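PDB 6EBU: LpxE from Aquifex aeolicus, which probably removes the 1-phosphate group from lipid A at the bacterial membrane, acting as a phosphatase of the PAP2 superfamily. Local coordinates for residues 32-37 and 140-145. The protein carries 1 engineered substitution. Residues are numbered along the deposited sequence; the frame is centred on the assembly and turned at random.
With BOG (octyl beta-D-glucopyranoside), chain D; BOG (octyl beta-D-glucopyranoside), chain F; SO4 (sulfate ion), chain B.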
loop_
_atom_site.group_PDB
_atom_site.type_symbol
_atom_site.label_atom_id
_atom_site.label_comp_id
_atom_site.label_asym_id
_atom_site.label_seq_id
_atom_site.Cartn_x
_atom_site.Cartn_y
_atom_site.Cartn_z
ATOM N N VAL A 32 9.829 -11.512 -10.537
ATOM C CA VAL A 32 11.091 -11.018 -10.000
ATOM C C VAL A 32 10.978 -9.538 -9.658
ATOM O O VAL A 32 11.387 -9.103 -8.575
ATOM C CB VAL A 32 12.242 -11.280 -10.989
ATOM C CG1 VAL A 32 13.522 -10.634 -10.488
ATOM C CG2 VAL A 32 12.440 -12.776 -11.192
ATOM N N PHE A 33 10.415 -8.744 -10.574
ATOM C CA PHE A 33 10.318 -7.305 -10.349
ATOM C C PHE A 33 9.532 -6.995 -9.083
ATOM O O PHE A 33 9.972 -6.198 -8.246
ATOM C CB PHE A 33 9.673 -6.617 -11.553
ATOM C CG PHE A 33 9.332 -5.172 -11.306
ATOM C CD1 PHE A 33 10.290 -4.183 -11.472
ATOM C CD2 PHE A 33 8.059 -4.804 -10.893
ATOM C CE1 PHE A 33 9.985 -2.852 -11.238
ATOM C CE2 PHE A 33 7.749 -3.479 -10.654
ATOM C CZ PHE A 33 8.712 -2.500 -10.828
ATOM N N PHE A 34 8.359 -7.612 -8.926
ATOM C CA PHE A 34 7.516 -7.298 -7.779
ATOM C C PHE A 34 8.081 -7.872 -6.488
ATOM O O PHE A 34 7.845 -7.313 -5.412
ATOM C CB PHE A 34 6.094 -7.798 -8.019
ATOM C CG PHE A 34 5.279 -6.888 -8.885
ATOM C CD1 PHE A 34 5.247 -5.525 -8.638
ATOM C CD2 PHE A 34 4.559 -7.387 -9.957
ATOM C CE1 PHE A 34 4.501 -4.677 -9.438
ATOM C CE2 PHE A 34 3.814 -6.545 -10.761
ATOM C CZ PHE A 34 3.785 -5.189 -10.501
ATOM N N THR A 35 8.825 -8.975 -6.571
ATOM C CA THR A 35 9.514 -9.487 -5.393
ATOM C C THR A 35 10.603 -8.521 -4.944
ATOM O O THR A 35 10.731 -8.224 -3.751
ATOM C CB THR A 35 10.101 -10.868 -5.683
ATOM O OG1 THR A 35 9.039 -11.785 -5.978
ATOM C CG2 THR A 35 10.885 -11.384 -4.483
ATOM N N HIS A 36 11.394 -8.017 -5.894
ATOM C CA HIS A 36 12.425 -7.038 -5.564
ATOM C C HIS A 36 11.806 -5.722 -5.107
ATOM O O HIS A 36 12.336 -5.060 -4.206
ATOM C CB HIS A 36 13.334 -6.803 -6.773
ATOM C CG HIS A 36 14.149 -7.996 -7.168
ATOM N ND1 HIS A 36 15.222 -7.910 -8.031
ATOM C CD2 HIS A 36 14.049 -9.303 -6.823
ATOM C CE1 HIS A 36 15.748 -9.111 -8.199
ATOM N NE2 HIS A 36 15.055 -9.974 -7.477
ATOM N N PHE A 37 10.678 -5.337 -5.709
ATOM C CA PHE A 37 10.058 -4.043 -5.460
ATOM C C PHE A 37 9.291 -3.988 -4.145
ATOM O O PHE A 37 9.086 -2.891 -3.614
ATOM C CB PHE A 37 9.114 -3.698 -6.618
ATOM C CG PHE A 37 8.713 -2.252 -6.672
ATOM C CD1 PHE A 37 9.552 -1.308 -7.238
ATOM C CD2 PHE A 37 7.490 -1.840 -6.170
ATOM C CE1 PHE A 37 9.183 0.020 -7.295
ATOM C CE2 PHE A 37 7.118 -0.512 -6.223
ATOM C CZ PHE A 37 7.966 0.420 -6.786
ATOM N N GLY A 140 0.522 -0.860 -4.629
ATOM C CA GLY A 140 -0.839 -1.372 -4.615
ATOM C C GLY A 140 -1.046 -2.493 -5.615
ATOM O O GLY A 140 -1.671 -3.510 -5.302
ATOM N N TYR A 141 -0.515 -2.329 -6.830
ATOM C CA TYR A 141 -0.599 -3.399 -7.818
ATOM C C TYR A 141 0.206 -4.615 -7.379
ATOM O O TYR A 141 -0.194 -5.758 -7.632
ATOM C CB TYR A 141 -0.118 -2.896 -9.182
ATOM C CG TYR A 141 -0.490 -3.798 -10.342
ATOM C CD1 TYR A 141 0.208 -4.975 -10.586
ATOM C CD2 TYR A 141 -1.539 -3.472 -11.193
ATOM C CE1 TYR A 141 -0.128 -5.802 -11.637
ATOM C CE2 TYR A 141 -1.883 -4.295 -12.252
ATOM C CZ TYR A 141 -1.172 -5.458 -12.470
ATOM O OH TYR A 141 -1.504 -6.283 -13.519
ATOM N N GLU A 142 1.342 -4.388 -6.716
ATOM C CA GLU A 142 2.185 -5.502 -6.293
ATOM C C GLU A 142 1.468 -6.392 -5.283
ATOM O O GLU A 142 1.591 -7.621 -5.332
ATOM C CB GLU A 142 3.497 -4.970 -5.714
ATOM C CG GLU A 142 4.349 -6.011 -5.020
ATOM C CD GLU A 142 4.361 -5.825 -3.519
ATOM O OE1 GLU A 142 3.962 -6.761 -2.796
ATOM O OE2 GLU A 142 4.758 -4.733 -3.064
ATOM N N ARG A 143 0.705 -5.791 -4.366
ATOM C CA ARG A 143 0.006 -6.585 -3.358
ATOM C C ARG A 143 -1.001 -7.532 -4.001
ATOM O O ARG A 143 -1.143 -8.683 -3.573
ATOM C CB ARG A 143 -0.690 -5.666 -2.349
ATOM C CG ARG A 143 0.230 -4.660 -1.667
ATOM C CD ARG A 143 1.517 -5.315 -1.201
ATOM N NE ARG A 143 1.375 -5.934 0.113
ATOM C CZ ARG A 143 2.172 -6.887 0.580
ATOM N NH1 ARG A 143 3.172 -7.340 -0.162
ATOM N NH2 ARG A 143 1.966 -7.390 1.791
ATOM N N ILE A 144 -1.707 -7.068 -5.033
ATOM C CA ILE A 144 -2.667 -7.927 -5.719
ATOM C C ILE A 144 -1.941 -8.969 -6.558
ATOM O O ILE A 144 -2.317 -10.147 -6.569
ATOM C CB ILE A 144 -3.628 -7.080 -6.571
ATOM C CG1 ILE A 144 -4.183 -5.916 -5.750
ATOM C CG2 ILE A 144 -4.765 -7.940 -7.112
ATOM C CD1 ILE A 144 -5.038 -4.972 -6.548
ATOM N N TYR A 145 -0.889 -8.556 -7.272
ATOM C CA TYR A 145 -0.129 -9.502 -8.080
ATOM C C TYR A 145 0.491 -10.597 -7.223
ATOM O O TYR A 145 0.586 -11.751 -7.661
ATOM C CB TYR A 145 0.956 -8.770 -8.874
ATOM C CG TYR A 145 1.717 -9.676 -9.816
ATOM C CD1 TYR A 145 1.272 -9.889 -11.115
ATOM C CD2 TYR A 145 2.869 -10.332 -9.402
ATOM C CE1 TYR A 145 1.959 -10.726 -11.977
ATOM C CE2 TYR A 145 3.560 -11.166 -10.252
ATOM C CZ TYR A 145 3.101 -11.363 -11.540
ATOM O OH TYR A 145 3.786 -12.201 -12.391
HETATM O O1 BOG D . -7.621 5.422 -5.187
HETATM C "C1'" BOG D . -6.530 5.027 -6.018
HETATM C "C2'" BOG D . -6.228 3.529 -5.794
HETATM C "C3'" BOG D . -4.910 3.131 -6.532
HETATM C "C4'" BOG D . -4.560 1.657 -6.188
HETATM C "C5'" BOG D . -3.683 1.055 -7.305
HETATM C "C6'" BOG D . -3.922 -0.466 -7.387
HETATM C "C7'" BOG D . -4.285 -0.845 -8.821
HETATM C "C8'" BOG D . -4.188 -2.362 -8.992
HETATM O O1 BOG F . 3.654 -6.728 6.249
HETATM C "C1'" BOG F . 4.327 -5.824 5.375
HETATM C "C2'" BOG F . 5.624 -6.484 4.858
HETATM C "C3'" BOG F . 5.979 -5.913 3.450
HETATM C "C4'" BOG F . 6.252 -7.078 2.458
HETATM C "C5'" BOG F . 5.212 -8.202 2.665
HETATM C "C6'" BOG F . 5.690 -9.490 1.964
HETATM C "C7'" BOG F . 6.730 -10.202 2.825
HETATM C "C8'" BOG F . 6.069 -10.717 4.105
HETATM S S SO4 B . -0.038 -5.589 4.454
HETATM O O1 SO4 B . 0.192 -5.313 3.038
HETATM O O2 SO4 B . 0.223 -6.997 4.727
HETATM O O3 SO4 B . -1.427 -5.277 4.777
HETATM O O4 SO4 B . 0.851 -4.762 5.265
#
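Phe34 and Glu142 bring their helices together, the short axes of 32-37 and 140-145 passing 10.1 Å apart at a steep crossing angle of -119°. Phe34 buries more surface here than any other residue. With CG anti to its carbonyl carbon (chi1 -80°), the ring reaches across to the backbone of the other helix, where CA of Glu142 sits over one face, 4.2 Å from the centroid, in a CH-pi contact. On the Glu142 side, CB follows, 3.5 Å from Phe34 CD1. CD2 of Phe33, from the same helix, stands over the rim of the opposite face. Two tyrosines one helical turn apart complete the grip: Phe34 CZ touches CD1 of Tyr141, the ring planes 23° apart but displaced with little overlap, while Phe34 CD2 lies over a face of the Tyr145 ring. The Tyr145 hydroxyl is hydrogen-bonded to the Asp31 carboxylate, on the helix of Phe34, and to His27 N just before it. An alanine at Phe34 would strip away this ring and is likely to leave a gap between Tyr141, Tyr145 and the Glu142 backbone. While CB and CG of Glu142 pack on Phe34, the bend at chi2 carries the carboxylate on to Arg143, where OE1 offers its syn lone pair to NH1 in a salt bridge (2.8 Å) lying in the guanidinium plane. Arg143 in turn holds the sulfate, together with Lys79, Arg86, Gly108 and His149. Glu142 and Arg143 thus link an interhelical aromatic cluster to an anion site consistent with the phosphate pocket of PAP2 phosphatases.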